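Uncharacterized protein (Bacteroides ovatus, PDB 4IRT) is of unknown function but, as a putative neuraminidase with a BNR-repeat beta-propeller fold, may act on sialic acid-containing glycans. Local coordinates at residues T21-N26 / I314-I319; D363-S368 / L382-T387. All blocks are in the same frame, centred on the assembly; numbering follows the deposited sequence.

Interaction 1: residues T21-N26 / I314-I319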
loop_
_atom_site.group_PDB
_atom_site.type_symbol
_atom_site.label_atom_id
_atom_site.label_comp_id
_atom_site.label_asym_id
_atom_site.label_seq_id
_atom_site.Cartn_x
_atom_site.Cartn_y
_atom_site.Cartn_z
ATOM N N THR A 21 5.778 -6.286 -1.115
ATOM C CA THR A 21 5.877 -4.929 -1.628
ATOM C C THR A 21 4.991 -4.015 -0.788
ATOM O O THR A 21 4.060 -4.460 -0.094
ATOM C CB THR A 21 5.471 -4.787 -3.106
ATOM O OG1 THR A 21 4.038 -4.719 -3.204
ATOM C CG2 THR A 21 6.049 -5.935 -3.964
ATOM N N VAL A 22 5.314 -2.726 -0.828
ATOM C CA VAL A 22 4.621 -1.716 -0.038
ATOM C C VAL A 22 3.177 -1.550 -0.524
ATOM O O VAL A 22 2.327 -1.084 0.237
ATOM C CB VAL A 22 5.398 -0.367 -0.094
ATOM C CG1 VAL A 22 5.209 0.313 -1.449
ATOM C CG2 VAL A 22 4.981 0.559 1.018
ATOM N N PHE A 23 2.894 -1.993 -1.750
ATOM C CA PHE A 23 1.620 -1.731 -2.391
ATOM C C PHE A 23 0.665 -2.944 -2.379
ATOM O O PHE A 23 -0.326 -2.961 -3.086
ATOM C CB PHE A 23 1.789 -1.148 -3.797
ATOM C CG PHE A 23 2.656 -1.956 -4.713
ATOM C CD1 PHE A 23 2.140 -3.003 -5.447
ATOM C CD2 PHE A 23 4.001 -1.623 -4.879
ATOM C CE1 PHE A 23 2.953 -3.748 -6.279
ATOM C CE2 PHE A 23 4.816 -2.355 -5.722
ATOM C CZ PHE A 23 4.294 -3.422 -6.419
ATOM N N ARG A 24 0.945 -3.920 -1.530
ATOM C CA ARG A 24 -0.045 -4.938 -1.220
ATOM C C ARG A 24 -1.119 -4.336 -0.317
ATOM O O ARG A 24 -0.861 -3.981 0.831
ATOM C CB ARG A 24 0.644 -6.135 -0.572
ATOM C CG ARG A 24 1.650 -6.814 -1.507
ATOM C CD ARG A 24 1.987 -8.267 -1.111
ATOM N NE ARG A 24 0.781 -9.087 -1.035
ATOM C CZ ARG A 24 0.592 -10.173 -0.282
ATOM N NH1 ARG A 24 1.586 -10.756 0.412
ATOM N NH2 ARG A 24 -0.611 -10.753 -0.277
ATOM N N ASN A 25 -2.324 -4.202 -0.849
ATOM C CA ASN A 25 -3.422 -3.522 -0.164
ATOM C C ASN A 25 -4.651 -4.408 -0.240
ATOM O O ASN A 25 -5.532 -4.171 -1.097
ATOM C CB ASN A 25 -3.683 -2.150 -0.835
ATOM C CG ASN A 25 -2.639 -1.101 -0.426
ATOM O OD1 ASN A 25 -2.583 -0.691 0.726
ATOM N ND2 ASN A 25 -1.808 -0.708 -1.342
ATOM N N ASN A 26 -4.760 -5.442 0.614
ATOM C CA ASN A 26 -3.881 -5.791 1.729
ATOM C C ASN A 26 -3.268 -7.184 1.589
ATOM O O ASN A 26 -3.766 -8.075 0.850
ATOM C CB ASN A 26 -4.707 -5.833 3.013
ATOM C CG ASN A 26 -5.012 -4.468 3.559
ATOM O OD1 ASN A 26 -5.060 -3.466 2.826
ATOM N ND2 ASN A 26 -5.250 -4.416 4.861
ATOM N N ILE A 314 16.845 0.873 0.481
ATOM C CA ILE A 314 15.851 1.133 1.510
ATOM C C ILE A 314 14.453 0.781 0.968
ATOM O O ILE A 314 14.199 0.806 -0.250
ATOM C CB ILE A 314 15.885 2.583 2.032
ATOM C CG1 ILE A 314 15.493 3.576 0.962
ATOM C CG2 ILE A 314 17.275 2.948 2.559
ATOM C CD1 ILE A 314 15.463 5.007 1.433
ATOM N N ALA A 315 13.559 0.433 1.889
ATOM C CA ALA A 315 12.187 0.105 1.542
ATOM C C ALA A 315 11.322 1.339 1.487
ATOM O O ALA A 315 11.519 2.277 2.254
ATOM C CB ALA A 315 11.605 -0.853 2.562
ATOM N N ARG A 316 10.317 1.310 0.634
ATOM C CA ARG A 316 9.259 2.291 0.734
ATOM C C ARG A 316 8.469 2.032 2.051
ATOM O O ARG A 316 8.295 0.890 2.472
ATOM C CB ARG A 316 8.367 2.218 -0.473
ATOM C CG ARG A 316 9.101 2.697 -1.703
ATOM C CD ARG A 316 8.343 2.452 -2.973
ATOM N NE ARG A 316 8.248 1.029 -3.243
ATOM C CZ ARG A 316 7.829 0.509 -4.384
ATOM N NH1 ARG A 316 7.415 1.285 -5.367
ATOM N NH2 ARG A 316 7.776 -0.806 -4.523
ATOM N N PRO A 317 8.052 3.100 2.728
ATOM C CA PRO A 317 7.575 2.963 4.091
ATOM C C PRO A 317 6.080 2.820 4.299
ATOM O O PRO A 317 5.270 3.115 3.406
ATOM C CB PRO A 317 8.065 4.260 4.725
ATOM C CG PRO A 317 7.922 5.256 3.633
ATOM C CD PRO A 317 8.372 4.505 2.398
ATOM N N ARG A 318 5.723 2.397 5.506
ATOM C CA ARG A 318 4.324 2.445 5.980
ATOM C C ARG A 318 4.290 3.210 7.295
ATOM O O ARG A 318 5.308 3.305 7.986
ATOM C CB ARG A 318 3.738 1.049 6.219
ATOM C CG ARG A 318 3.548 0.155 4.992
ATOM C CD ARG A 318 2.207 0.364 4.377
ATOM N NE ARG A 318 1.847 -0.500 3.243
ATOM C CZ ARG A 318 0.736 -1.219 3.180
ATOM N NH1 ARG A 318 -0.110 -1.298 4.216
ATOM N NH2 ARG A 318 0.477 -1.908 2.089
ATOM N N ILE A 319 3.117 3.744 7.630
ATOM C CA ILE A 319 2.912 4.491 8.865
ATOM C C ILE A 319 1.549 4.177 9.470
ATOM O O ILE A 319 0.569 3.879 8.758
ATOM C CB ILE A 319 2.973 6.021 8.651
ATOM C CG1 ILE A 319 2.098 6.455 7.455
ATOM C CG2 ILE A 319 4.397 6.506 8.485
ATOM C CD1 ILE A 319 1.931 7.965 7.357
HETATM O O HOH W 1 -2.608 -2.012 3.076
#
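R318 meets V22 because its chain bends sharply at chi2 (-89°), which turns CD aside from the line of CB and CG, while an extended chi3 carries NE on toward the turn formed by T21 to R24. The guanidinium then takes hold of the V22 carbonyl side-on, through NE and NH2 together. NE lies 3.1 Å from V22 O, in the carbonyl plane and on a lone pair; NH2 is closer, at 2.7 Å, but stands above that plane by 40°. The same NH2 also donates to R24 O, over 2.8 Å, and both oxygens lie near the guanidinium plane. Arginine suits the place because its coplanar N-H groups can serve two carbonyls of one tight turn at once. In this beta-propeller, R318 lies in strand 318-322, an edge strand of its four-stranded blade on the side toward the middle of the propeller, and the turn lies in the loop between strands 5-12 and 28-31. Beyond NH2, R318 NH1 donates to a water at 2.8 Å that lies within bonding distance of both N25 OD1 and N26 OD1. An alanine in place of R318 would probably leave the V22 and R24 carbonyls without these donors and set the water free to shift. V22 also packs against R316: its CG1 sits 3.5 Å above one face of the R316 guanidinium, toward the rim, and its CG2 lies 3.6 Å from R316 O, a buried oxygen with no polar partner. A branched, apolar residue can fill both positions. R316 NH2 comes to the edge of the F23 ring, 3.5 Å from CE2, with ring and guanidinium planes 86° apart. The charge of R316 is met by E366, which forms a salt bridge with NE, while NH1 bonds to N252 O.

Interaction 2: residues D363-S368 / L382-T387; sequences DAWEPS and LFVQHT
The indole of W365 presents its edge to F383, with NE1 donating to F383 O over 2.8 Å in a nearly straight bond (166°). The oxygen lies in the ring plane, and NE1 in turn lies in the carbonyl plane, on a lone pair. One face of the indole has the backbone N of P367 3.6 Å above it, offset toward the rim. This contact joins a loop that follows the last strand of one propeller blade to strand 381-385 of the blade in which N- and C-terminal strands come together and close the ring. L382 and V384 bond through their backbones to the neighbouring strand 401-407, whereas the N-H and C=O of F383 turn to the loop: F383 N donates to S368 O (3.0 Å) and F383 O receives the indole. The W365 side chain thus does what a further strand's backbone would do. Tryptophan suits the place since it couples a flat apolar surface with a single N-H at its edge. Its chi1 (172°) sets CG anti to the backbone N, and chi2 (93°) turns the ring so that CD1 comes within 3.4 Å of Q385 O; CZ2 makes a looser apolar contact with V384 CG2. Toward the start of 363-368, A364 N donates to T387 O at 2.8 Å; A364 CB lies against that same oxygen, and alanine adds nothing beyond it that would need space beside T387. The T387 hydroxyl has its polar partner in T20 OG1. H386, held through ND1 by S361 O, meets D363 obliquely, CE1 lying 3.6 Å from the aspartate CB. A water bridges the two polar ends, donating to D363 OD2 and lying 2.8 Å from H386 NE2.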
loop_
_atom_site.group_PDB
_atom_site.type_symbol
_atom_site.label_atom_id
_atom_site.label_comp_id
_atom_site.label_asym_id
_atom_site.label_seq_id
_atom_site.Cartn_x
_atom_site.Cartn_y
_atom_site.Cartn_z
ATOM N N ASP A 363 16.082 -8.433 3.867
ATOM C CA ASP A 363 16.613 -8.027 2.568
ATOM C C ASP A 363 15.682 -7.114 1.740
ATOM O O ASP A 363 15.551 -5.937 2.059
ATOM C CB ASP A 363 17.080 -9.259 1.789
ATOM C CG ASP A 363 17.875 -8.909 0.538
ATOM O OD1 ASP A 363 18.464 -7.815 0.451
ATOM O OD2 ASP A 363 17.939 -9.732 -0.360
ATOM N N ALA A 364 15.015 -7.653 0.720
ATOM C CA ALA A 364 14.212 -6.818 -0.220
ATOM C C ALA A 364 12.800 -6.502 0.261
ATOM O O ALA A 364 12.040 -5.812 -0.429
ATOM C CB ALA A 364 14.146 -7.503 -1.566
ATOM N N TRP A 365 12.440 -7.030 1.417
ATOM C CA TRP A 365 11.142 -6.776 2.040
ATOM C C TRP A 365 10.808 -5.274 2.105
ATOM O O TRP A 365 11.690 -4.433 2.370
ATOM C CB TRP A 365 11.154 -7.343 3.461
ATOM C CG TRP A 365 9.968 -7.035 4.347
ATOM C CD1 TRP A 365 8.876 -7.810 4.495
ATOM C CD2 TRP A 365 9.807 -5.943 5.264
ATOM N NE1 TRP A 365 8.022 -7.269 5.394
ATOM C CE2 TRP A 365 8.566 -6.119 5.893
ATOM C CE3 TRP A 365 10.563 -4.809 5.582
ATOM C CZ2 TRP A 365 8.077 -5.238 6.844
ATOM C CZ3 TRP A 365 10.063 -3.923 6.526
ATOM C CH2 TRP A 365 8.845 -4.160 7.159
ATOM N N GLU A 366 9.546 -4.976 1.792
ATOM C CA GLU A 366 8.924 -3.742 2.166
ATOM C C GLU A 366 7.725 -4.018 3.056
ATOM O O GLU A 366 7.088 -5.077 2.965
ATOM C CB GLU A 366 8.490 -2.944 0.944
ATOM C CG GLU A 366 9.562 -2.661 -0.093
ATOM C CD GLU A 366 9.030 -1.801 -1.223
ATOM O OE1 GLU A 366 8.075 -2.228 -1.918
ATOM O OE2 GLU A 366 9.591 -0.714 -1.447
ATOM N N PRO A 367 7.362 -3.052 3.908
ATOM C CA PRO A 367 6.224 -3.276 4.798
ATOM C C PRO A 367 4.849 -3.235 4.171
ATOM O O PRO A 367 4.590 -2.450 3.244
ATOM C CB PRO A 367 6.309 -2.122 5.802
ATOM C CG PRO A 367 7.113 -1.062 5.078
ATOM C CD PRO A 367 8.045 -1.770 4.161
ATOM N N SER A 368 3.998 -4.151 4.655
ATOM C CA SER A 368 2.548 -4.032 4.529
ATOM C C SER A 368 1.981 -4.434 5.904
ATOM O O SER A 368 2.617 -5.204 6.664
ATOM C CB SER A 368 1.975 -4.892 3.382
ATOM O OG SER A 368 2.386 -6.245 3.471
ATOM N N LEU A 382 2.365 -6.521 11.270
ATOM C CA LEU A 382 3.078 -6.452 10.005
ATOM C C LEU A 382 3.243 -7.830 9.374
ATOM O O LEU A 382 3.551 -8.830 10.059
ATOM C CB LEU A 382 4.465 -5.837 10.234
ATOM C CG LEU A 382 4.554 -4.435 10.821
ATOM C CD1 LEU A 382 5.978 -4.066 11.210
ATOM C CD2 LEU A 382 4.035 -3.449 9.790
ATOM N N PHE A 383 3.112 -7.854 8.047
ATOM C CA PHE A 383 3.491 -8.983 7.201
ATOM C C PHE A 383 5.011 -8.955 7.040
ATOM O O PHE A 383 5.567 -8.042 6.422
ATOM C CB PHE A 383 2.805 -8.869 5.822
ATOM C CG PHE A 383 2.994 -10.086 4.908
ATOM C CD1 PHE A 383 4.239 -10.374 4.332
ATOM C CD2 PHE A 383 1.936 -10.939 4.620
ATOM C CE1 PHE A 383 4.422 -11.495 3.495
ATOM C CE2 PHE A 383 2.109 -12.035 3.780
ATOM C CZ PHE A 383 3.355 -12.337 3.218
ATOM N N VAL A 384 5.688 -9.960 7.572
ATOM C CA VAL A 384 7.156 -9.979 7.597
ATOM C C VAL A 384 7.661 -11.289 6.974
ATOM O O VAL A 384 7.282 -12.364 7.397
ATOM C CB VAL A 384 7.666 -9.828 9.032
ATOM C CG1 VAL A 384 9.175 -10.016 9.109
ATOM C CG2 VAL A 384 7.301 -8.444 9.555
ATOM N N GLN A 385 8.551 -11.165 5.997
ATOM C CA GLN A 385 9.156 -12.306 5.308
ATOM C C GLN A 385 10.433 -11.809 4.637
ATOM O O GLN A 385 10.430 -10.766 3.994
ATOM C CB GLN A 385 8.234 -12.834 4.212
ATOM C CG GLN A 385 8.765 -14.072 3.558
ATOM C CD GLN A 385 8.087 -14.443 2.281
ATOM O OE1 GLN A 385 7.359 -13.658 1.680
ATOM N NE2 GLN A 385 8.331 -15.668 1.845
ATOM N N HIS A 386 11.510 -12.558 4.816
ATOM C CA HIS A 386 12.748 -12.308 4.065
ATOM C C HIS A 386 12.517 -12.658 2.590
ATOM O O HIS A 386 12.126 -13.778 2.286
ATOM C CB HIS A 386 13.836 -13.216 4.612
ATOM C CG HIS A 386 15.132 -13.087 3.886
ATOM N ND1 HIS A 386 16.194 -12.373 4.390
ATOM C CD2 HIS A 386 15.527 -13.561 2.684
ATOM C CE1 HIS A 386 17.205 -12.437 3.532
ATOM N NE2 HIS A 386 16.829 -13.168 2.495
ATOM N N THR A 387 12.813 -11.725 1.691
ATOM C CA THR A 387 12.769 -11.985 0.271
ATOM C C THR A 387 13.974 -11.318 -0.411
ATOM O O THR A 387 14.562 -10.390 0.131
ATOM C CB THR A 387 11.467 -11.443 -0.399
ATOM O OG1 THR A 387 11.381 -10.025 -0.195
ATOM C CG2 THR A 387 10.241 -12.075 0.163
HETATM O O HOH W 2 18.235 -12.466 0.157
#

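How the interactions relate
The two interactions lie side by side, their centres about 9 Å apart, interaction 1 near the middle of the propeller and interaction 2 further out. Along the chain the order is 21-26, 314-319, 363-368 and 382-387, so interaction 1 closes before interaction 2 opens. E366 reaches both segments of interaction 1, its OE1 probably accepting a hydrogen bond from V22 N. P367 packs on R318, and R24 makes a cation-pi contact with F383. Residues early in the chain are thereby tied to the blade of strand 318-322 and to the closing blade of strand 381-385, where the chain's two ends meet.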